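Local coordinates for protein lyase/mutase (Burkholderia cenocepacia, PDB 4LSB) that is a lyase/mutase of the phosphoenolpyruvate phosphomutase family, with a TIM-barrel fold and a bound magnesium ion, at residues H80-V85 and A115-V120; R17-F22 and P156-L161. All blocks are in the same frame, centred on the assembly; numbering follows the deposited sequence.

Overall arrangement
Both contacts belong to one TIM barrel and lie about 13 Å apart, centre to centre. Along the chain, contact 1 is nested inside contact 2: 17-22 comes first, then 80-85 and 115-120, and 156-161 last. Contact 1 sets helix 74-88 against the end of helix 104-116 on the outside of the barrel; contact 2 sets helix 14-25 against the entry to strand 160-164. V120, leading into strand 121-125, joins the two, its O probably hydrogen-bonded to T160 N and its CG1 packed on A19 CB. Helix 14-25 thus sits where strands begin, whereas the magnesium ligands S58 and E97 follow strands 54-55 and 92-95, toward the other barrel end.

Contact 1 (H80-V85 and A115-V120); sequences HIADLV and AEAGAV
The CG2 methyl of I81 packs against CB of A117 at 3.9 Å and also reaches CB of A119, at 4.0 Å. With CG1 anti to the carbonyl carbon (chi1 -70°), the other branch, CG2, stands anti to the backbone N and meets the two alanine methyls. A residue further on, the helix backbone itself makes the approach: A82 CA lies 3.4 Å from A117 O, a C-H...O contact with an angle of 133° at the hydrogen, and the CA atoms of A82 and A117 are 5.0 Å apart. One turn beyond I81, V85 extends CG2 to G118 O at 3.7 Å, a methyl against a carbonyl oxygen.

The partner of helix 74-88 is the C-terminal end of helix 104-116, turned off by a Schellman motif. There G118 takes a positive phi of 113°, a conformation natural to glycine, and its N donates to A115 O at 2.8 Å. Having no side chain, G118 lets V85 come close to its backbone. The turn leads on to V120 and strand 121-125, so the contact joins two neighbouring helices on the outside of the TIM barrel; beneath them, I81 and A119 both touch A94 of strand 92-95. A115 O is also reached by the side-chain amide of Q15, from helix 14-25.

Across the two segments the chemistry is methyl packing and C-H groups against the carbonyl oxygens of A117 and G118, so the fit rests on branched side chains of one helix set against alanines and a glycine, with close backbone approach, rather than on directional polar bonds.

Contact 2 (R17-F22 and P156-L161); sequences RHAEAF and PFPFTL
The rings of F22 and F157 each take one small neighbour from the facing segment. F22 meets T160 obliquely, CD2 lying 3.6 Å from OG1 and CE2 3.7 Å from CB, while a water sits in the ring plane at its edge. F157 receives the methyl of A19, whose CB is 3.6 Å from CD1; with CG between the backbone N and the carbonyl carbon (chi1 50°), the ring root stays close to this methyl. The same CB also lies 3.4 Å from P158 O.

Helix 14-25 here lies across the N-terminal end of the TIM barrel, where 156-161 runs into strand 160-164. Its F22 and A19 also touch A53, P91 and V120, which precede other barrel strands, and H26 meets the F22 ring edge-to-face.

The water bridges helix and strand entry, hydrogen-bonded to A19 O, to P158 O at 2.7 Å and to T160 OG1 at 2.9 Å, though it has more acceptors around it than protons to give. On the outer side, the chain of E20 is bent at chi2 and OE1 lies 3.9 Å from P158 CG, while its OE2 forms a salt bridge with R23.

Contact 1 (H80-V85 and A115-V120)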
loop_
_atom_site.group_PDB
_atom_site.type_symbol
_atom_site.label_atom_id
_atom_site.label_comp_id
_atom_site.label_asym_id
_atom_site.label_seq_id
_atom_site.Cartn_x
_atom_site.Cartn_y
_atom_site.Cartn_z
ATOM N N HIS B 80 -3.651 -7.032 11.291
ATOM C CA HIS B 80 -3.982 -6.718 9.882
ATOM C C HIS B 80 -5.466 -7.011 9.633
ATOM O O HIS B 80 -6.205 -6.189 9.074
ATOM C CB HIS B 80 -3.064 -7.524 8.953
ATOM C CG HIS B 80 -3.294 -7.309 7.475
ATOM N ND1 HIS B 80 -3.169 -6.082 6.861
ATOM C CD2 HIS B 80 -3.595 -8.188 6.487
ATOM C CE1 HIS B 80 -3.398 -6.211 5.563
ATOM N NE2 HIS B 80 -3.639 -7.484 5.311
ATOM N N ILE B 81 -5.925 -8.156 10.089
ATOM C CA ILE B 81 -7.348 -8.474 9.966
ATOM C C ILE B 81 -8.183 -7.382 10.603
ATOM O O ILE B 81 -9.133 -6.868 9.988
ATOM C CB ILE B 81 -7.686 -9.796 10.639
ATOM C CG1 ILE B 81 -7.090 -10.947 9.856
ATOM C CG2 ILE B 81 -9.189 -9.936 10.749
ATOM C CD1 ILE B 81 -7.069 -12.238 10.672
ATOM N N ALA B 82 -7.869 -7.011 11.850
ATOM C CA ALA B 82 -8.631 -5.953 12.521
ATOM C C ALA B 82 -8.615 -4.613 11.738
ATOM O O ALA B 82 -9.624 -3.855 11.741
ATOM C CB ALA B 82 -8.119 -5.741 13.956
ATOM N N ASP B 83 -7.482 -4.308 11.133
ATOM C CA ASP B 83 -7.352 -3.062 10.366
ATOM C C ASP B 83 -8.305 -3.103 9.180
ATOM O O ASP B 83 -8.912 -2.118 8.872
ATOM C CB ASP B 83 -5.939 -2.864 9.779
ATOM C CG ASP B 83 -4.934 -2.355 10.791
ATOM O OD1 ASP B 83 -5.330 -1.899 11.887
ATOM O OD2 ASP B 83 -3.727 -2.459 10.469
ATOM N N LEU B 84 -8.343 -4.233 8.468
ATOM C CA LEU B 84 -9.173 -4.294 7.272
ATOM C C LEU B 84 -10.714 -4.403 7.581
ATOM O O LEU B 84 -11.538 -3.947 6.821
ATOM C CB LEU B 84 -8.655 -5.354 6.323
ATOM C CG LEU B 84 -7.557 -4.851 5.337
ATOM C CD1 LEU B 84 -6.397 -4.096 5.965
ATOM C CD2 LEU B 84 -7.088 -6.036 4.520
ATOM N N VAL B 85 -11.057 -5.038 8.690
ATOM C CA VAL B 85 -12.417 -5.073 9.203
ATOM C C VAL B 85 -12.888 -3.648 9.481
ATOM O O VAL B 85 -13.971 -3.274 9.032
ATOM C CB VAL B 85 -12.512 -5.912 10.481
ATOM C CG1 VAL B 85 -13.842 -5.711 11.199
ATOM C CG2 VAL B 85 -12.303 -7.389 10.142
ATOM N N ALA B 115 -11.421 -14.703 14.699
ATOM C CA ALA B 115 -12.776 -14.226 14.950
ATOM C C ALA B 115 -12.764 -13.044 15.907
ATOM O O ALA B 115 -13.454 -12.043 15.689
ATOM C CB ALA B 115 -13.672 -15.356 15.475
ATOM N N GLU B 116 -11.926 -13.133 16.946
ATOM C CA GLU B 116 -11.831 -12.081 17.926
ATOM C C GLU B 116 -11.380 -10.798 17.221
ATOM O O GLU B 116 -11.883 -9.721 17.524
ATOM C CB GLU B 116 -10.880 -12.537 19.029
ATOM C CG GLU B 116 -10.804 -11.699 20.274
ATOM C CD GLU B 116 -9.909 -12.390 21.325
ATOM O OE1 GLU B 116 -10.474 -13.029 22.260
ATOM O OE2 GLU B 116 -8.649 -12.352 21.196
ATOM N N ALA B 117 -10.493 -10.921 16.225
ATOM C CA ALA B 117 -10.054 -9.773 15.421
ATOM C C ALA B 117 -11.081 -9.231 14.463
ATOM O O ALA B 117 -10.870 -8.171 13.854
ATOM C CB ALA B 117 -8.775 -10.112 14.662
ATOM N N GLY B 118 -12.204 -9.939 14.302
ATOM C CA GLY B 118 -13.329 -9.457 13.568
ATOM C C GLY B 118 -13.666 -10.165 12.275
ATOM O O GLY B 118 -14.647 -9.836 11.605
ATOM N N ALA B 119 -12.868 -11.158 11.921
ATOM C CA ALA B 119 -13.148 -11.946 10.731
ATOM C C ALA B 119 -14.407 -12.806 10.917
ATOM O O ALA B 119 -14.695 -13.305 11.998
ATOM C CB ALA B 119 -11.948 -12.800 10.361
ATOM N N VAL B 120 -15.132 -12.993 9.824
ATOM C CA VAL B 120 -16.274 -13.883 9.843
ATOM C C VAL B 120 -16.032 -15.123 9.018
ATOM O O VAL B 120 -16.906 -15.956 8.822
ATOM C CB VAL B 120 -17.542 -13.195 9.399
ATOM C CG1 VAL B 120 -17.994 -12.181 10.419
ATOM C CG2 VAL B 120 -17.377 -12.550 8.030
#

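Contact 2 (R17-F22 and P156-L161)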
loop_
_atom_site.group_PDB
_atom_site.type_symbol
_atom_site.label_atom_id
_atom_site.label_comp_id
_atom_site.label_asym_id
_atom_site.label_seq_id
_atom_site.Cartn_x
_atom_site.Cartn_y
_atom_site.Cartn_z
ATOM N N ARG B 17 -23.978 -9.698 11.960
ATOM C CA ARG B 17 -24.660 -9.272 10.720
ATOM C C ARG B 17 -23.762 -9.603 9.531
ATOM O O ARG B 17 -24.218 -10.189 8.590
ATOM C CB ARG B 17 -24.996 -7.778 10.701
ATOM N N HIS B 18 -22.485 -9.241 9.605
ATOM C CA HIS B 18 -21.552 -9.555 8.527
ATOM C C HIS B 18 -21.392 -11.030 8.320
ATOM O O HIS B 18 -21.255 -11.482 7.180
ATOM C CB HIS B 18 -20.195 -8.957 8.790
ATOM C CG HIS B 18 -20.175 -7.484 8.631
ATOM N ND1 HIS B 18 -19.126 -6.714 9.057
ATOM C CD2 HIS B 18 -21.052 -6.644 8.050
ATOM C CE1 HIS B 18 -19.345 -5.456 8.744
ATOM N NE2 HIS B 18 -20.516 -5.381 8.135
ATOM N N ALA B 19 -21.496 -11.796 9.404
ATOM C CA ALA B 19 -21.296 -13.252 9.321
ATOM C C ALA B 19 -22.412 -13.888 8.530
ATOM O O ALA B 19 -22.204 -14.776 7.669
ATOM C CB ALA B 19 -21.194 -13.880 10.716
ATOM N N GLU B 20 -23.607 -13.411 8.801
ATOM C CA GLU B 20 -24.757 -13.921 8.077
ATOM C C GLU B 20 -24.779 -13.467 6.641
ATOM O O GLU B 20 -25.128 -14.261 5.749
ATOM C CB GLU B 20 -26.079 -13.495 8.737
ATOM C CG GLU B 20 -27.301 -14.050 7.997
ATOM C CD GLU B 20 -27.326 -15.579 7.818
ATOM O OE1 GLU B 20 -26.905 -16.340 8.730
ATOM O OE2 GLU B 20 -27.776 -16.029 6.729
ATOM N N ALA B 21 -24.477 -12.209 6.408
ATOM C CA ALA B 21 -24.396 -11.721 5.037
ATOM C C ALA B 21 -23.356 -12.536 4.223
ATOM O O ALA B 21 -23.568 -12.921 3.053
ATOM C CB ALA B 21 -24.082 -10.237 5.034
ATOM N N PHE B 22 -22.228 -12.834 4.859
ATOM C CA PHE B 22 -21.149 -13.559 4.190
ATOM C C PHE B 22 -21.579 -14.979 3.855
ATOM O O PHE B 22 -21.351 -15.443 2.736
ATOM C CB PHE B 22 -19.902 -13.582 5.040
ATOM C CG PHE B 22 -18.699 -14.099 4.308
ATOM C CD1 PHE B 22 -18.299 -13.524 3.105
ATOM C CD2 PHE B 22 -17.973 -15.132 4.806
ATOM C CE1 PHE B 22 -17.156 -13.993 2.432
ATOM C CE2 PHE B 22 -16.833 -15.597 4.146
ATOM C CZ PHE B 22 -16.440 -15.024 2.961
ATOM N N PRO B 156 -20.461 -17.557 18.279
ATOM C CA PRO B 156 -21.912 -17.231 18.355
ATOM C C PRO B 156 -22.507 -16.653 17.045
ATOM O O PRO B 156 -23.559 -16.002 17.058
ATOM C CB PRO B 156 -21.967 -16.189 19.471
ATOM C CG PRO B 156 -20.660 -15.493 19.398
ATOM C CD PRO B 156 -19.647 -16.552 18.984
ATOM N N PHE B 157 -21.828 -16.894 15.942
ATOM C CA PHE B 157 -22.286 -16.480 14.606
ATOM C C PHE B 157 -21.678 -17.461 13.640
ATOM O O PHE B 157 -20.764 -18.199 14.008
ATOM C CB PHE B 157 -21.834 -15.060 14.267
ATOM C CG PHE B 157 -20.381 -14.823 14.490
ATOM C CD1 PHE B 157 -19.428 -15.232 13.556
ATOM C CD2 PHE B 157 -19.954 -14.205 15.646
ATOM C CE1 PHE B 157 -18.080 -15.016 13.780
ATOM C CE2 PHE B 157 -18.621 -13.991 15.865
ATOM C CZ PHE B 157 -17.678 -14.403 14.942
ATOM N N PRO B 158 -22.206 -17.517 12.399
ATOM C CA PRO B 158 -21.689 -18.507 11.484
ATOM C C PRO B 158 -20.319 -18.087 10.920
ATOM O O PRO B 158 -20.185 -17.048 10.267
ATOM C CB PRO B 158 -22.736 -18.563 10.363
ATOM C CG PRO B 158 -23.643 -17.407 10.560
ATOM C CD PRO B 158 -23.455 -16.881 11.954
ATOM N N PHE B 159 -19.310 -18.879 11.182
ATOM C CA PHE B 159 -17.956 -18.589 10.687
ATOM C C PHE B 159 -17.743 -19.463 9.464
ATOM O O PHE B 159 -17.962 -20.691 9.529
ATOM C CB PHE B 159 -16.912 -18.862 11.761
ATOM C CG PHE B 159 -15.481 -18.553 11.342
ATOM C CD1 PHE B 159 -14.740 -19.457 10.596
ATOM C CD2 PHE B 159 -14.883 -17.371 11.735
ATOM C CE1 PHE B 159 -13.453 -19.168 10.241
ATOM C CE2 PHE B 159 -13.608 -17.076 11.368
ATOM C CZ PHE B 159 -12.883 -17.982 10.611
ATOM N N THR B 160 -17.416 -18.837 8.341
ATOM C CA THR B 160 -17.269 -19.558 7.078
ATOM C C THR B 160 -15.836 -20.005 6.906
ATOM O O THR B 160 -14.945 -19.183 6.622
ATOM C CB THR B 160 -17.683 -18.716 5.874
ATOM O OG1 THR B 160 -19.064 -18.401 6.006
ATOM C CG2 THR B 160 -17.443 -19.486 4.581
ATOM N N LEU B 161 -15.616 -21.308 7.180
ATOM C CA LEU B 161 -14.307 -21.930 7.098
ATOM C C LEU B 161 -13.984 -22.437 5.694
ATOM O O LEU B 161 -14.677 -23.281 5.156
ATOM C CB LEU B 161 -14.087 -23.063 8.101
ATOM C CG LEU B 161 -12.695 -23.724 8.030
ATOM C CD1 LEU B 161 -11.586 -22.877 8.614
ATOM C CD2 LEU B 161 -12.674 -25.084 8.729
HETATM O O HOH W 1 -19.700 -16.215 7.768
#